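Local coordinates for carboxymuconolactone decarboxylase family protein (Methanocaldococcus jannaschii, PDB 3D7I) that probably acts as a peroxiredoxin-like oxidoreductase of the AhpD-like carboxymuconolactone decarboxylase family, possibly helping to detoxify oxygen, at residues L72-K76 / E77-D81. Sequence-based numbering, arbitrary orientation.
Sequences LGITK and EEIAD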
loop_
_atom_site.group_PDB
_atom_site.type_symbol
_atom_site.label_atom_id
_atom_site.label_comp_id
_atom_site.label_asym_id
_atom_site.label_seq_id
_atom_site.Cartn_x
_atom_site.Cartn_y
_atom_site.Cartn_z
ATOM N N LEU B 72 10.487 22.364 14.220
ATOM C CA LEU B 72 10.134 22.023 15.603
ATOM C C LEU B 72 11.319 21.662 16.498
ATOM O O LEU B 72 11.146 21.431 17.691
ATOM C CB LEU B 72 9.115 20.863 15.612
ATOM C CG LEU B 72 7.765 21.080 14.911
ATOM C CD1 LEU B 72 7.887 20.941 13.389
ATOM C CD2 LEU B 72 6.703 20.117 15.425
ATOM N N GLY B 73 12.521 21.567 15.954
ATOM C CA GLY B 73 13.652 21.138 16.778
ATOM C C GLY B 73 13.606 19.671 17.201
ATOM O O GLY B 73 14.237 19.270 18.194
ATOM N N ILE B 74 12.870 18.858 16.451
ATOM C CA ILE B 74 12.842 17.403 16.706
ATOM C C ILE B 74 14.264 16.838 16.482
ATOM O O ILE B 74 14.954 17.274 15.561
ATOM C CB ILE B 74 11.741 16.743 15.850
ATOM C CG1 ILE B 74 10.364 17.021 16.497
ATOM C CG2 ILE B 74 11.999 15.223 15.670
ATOM C CD1 ILE B 74 9.144 16.697 15.642
ATOM N N THR B 75 14.723 15.924 17.343
ATOM C CA THR B 75 16.093 15.378 17.219
ATOM C C THR B 75 16.159 14.117 16.370
ATOM O O THR B 75 15.153 13.450 16.173
ATOM C CB THR B 75 16.735 15.033 18.570
ATOM O OG1 THR B 75 15.980 14.020 19.219
ATOM C CG2 THR B 75 16.888 16.349 19.519
ATOM N N LYS B 76 17.356 13.757 15.912
ATOM C CA LYS B 76 17.500 12.486 15.201
ATOM C C LYS B 76 17.181 11.316 16.140
ATOM O O LYS B 76 16.594 10.327 15.688
ATOM C CB LYS B 76 18.894 12.324 14.596
ATOM C CG LYS B 76 19.210 13.281 13.446
ATOM C CD LYS B 76 20.495 12.843 12.730
ATOM C CE LYS B 76 20.655 13.522 11.375
ATOM N NZ LYS B 76 21.683 12.817 10.543
ATOM N N GLU B 77 17.500 11.446 17.440
ATOM C CA GLU B 77 17.161 10.411 18.422
ATOM C C GLU B 77 15.638 10.213 18.553
ATOM O O GLU B 77 15.153 9.094 18.645
ATOM C CB GLU B 77 17.741 10.743 19.805
ATOM C CG GLU B 77 17.583 9.590 20.813
ATOM C CD GLU B 77 18.183 9.908 22.187
ATOM O OE1 GLU B 77 18.146 11.099 22.605
ATOM O OE2 GLU B 77 18.693 8.955 22.827
ATOM N N GLU B 78 14.883 11.303 18.545
ATOM C CA GLU B 78 13.425 11.203 18.560
ATOM C C GLU B 78 12.893 10.542 17.280
ATOM O O GLU B 78 11.998 9.695 17.335
ATOM C CB GLU B 78 12.778 12.570 18.745
ATOM C CG GLU B 78 13.001 13.151 20.128
ATOM C CD GLU B 78 12.546 14.606 20.279
ATOM O OE1 GLU B 78 12.593 15.407 19.312
ATOM O OE2 GLU B 78 12.124 14.947 21.397
ATOM N N ILE B 79 13.440 10.942 16.137
ATOM C CA ILE B 79 13.064 10.295 14.871
ATOM C C ILE B 79 13.390 8.796 14.872
ATOM O O ILE B 79 12.575 7.972 14.453
ATOM C CB ILE B 79 13.651 11.024 13.612
ATOM C CG1 ILE B 79 13.145 12.469 13.540
ATOM C CG2 ILE B 79 13.216 10.304 12.328
ATOM C CD1 ILE B 79 13.875 13.308 12.528
ATOM N N ALA B 80 14.542 8.421 15.410
ATOM C CA ALA B 80 14.900 7.028 15.479
ATOM C C ALA B 80 13.878 6.236 16.296
ATOM O O ALA B 80 13.525 5.126 15.938
ATOM C CB ALA B 80 16.300 6.858 16.036
ATOM N N ASP B 81 13.354 6.831 17.367
ATOM C CA ASP B 81 12.307 6.165 18.156
ATOM C C ASP B 81 11.008 5.986 17.378
ATOM O O ASP B 81 10.306 5.001 17.567
ATOM C CB ASP B 81 12.004 6.927 19.443
ATOM C CG ASP B 81 13.059 6.736 20.537
ATOM O OD1 ASP B 81 13.868 5.776 20.502
ATOM O OD2 ASP B 81 13.017 7.550 21.477
HETATM O O HOH W 1 13.130 17.815 20.374
HETATM O O HOH W 2 16.610 13.558 21.743
#
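Thr75 and Glu78 hold each other by two reciprocal hydrogen bonds where the chain turns into helix 76-90. Glu78 N donates to Thr75 OG1 over 3.0 Å. In return Thr75 N donates to Glu78 OE1 over 2.9 Å, nearly straight (N-H...O angle 162°). It meets the carboxylate on its anti side, 33° out of the plane. With chi1 of 62°, OG1 lies between the backbone N and the carbonyl carbon of Thr75, the position from which a short hydroxyl side chain can accept from the backbone N-H three residues ahead, in the first turn. Glutamate suits the third place beyond it, being long enough for its extended chain to cross the threonine and return to the N-cap amide.

Backbone bonds take over from there, Ile79 N to Thr75 O at 3.0 Å and Ala80 N to Lys76 O at 2.8 Å. Two waters extend the polar network: one donates to both Gly73 O and Glu78 OE1, while the other bonds Thr75 OG1 and donates to Glu77 OE1. Glu78 OE2 forms a salt bridge with Lys42, tying the cap to helix 41-53. Were the glutamate cut back to an alanine, the Thr75 amide would probably lose its acceptor and Lys42 this charged mate.

On the apolar side, Ile74 CG2 packs 3.7 Å from Ile79 CG1, the two side chains crossing at about a right angle. Branched hydrocarbon suits these buried positions: both isoleucines touch helix 58-72, and Ile74 also rests on helix 41-53, Ile79 on helix 92-104. Gly73, with positive phi, suits the exit from helix 58-72 because it has no side chain to strain the backbone. The whole is a helix-loop-helix connection within the all-helical AhpD-like fold, its second helix opened by a classic capping box.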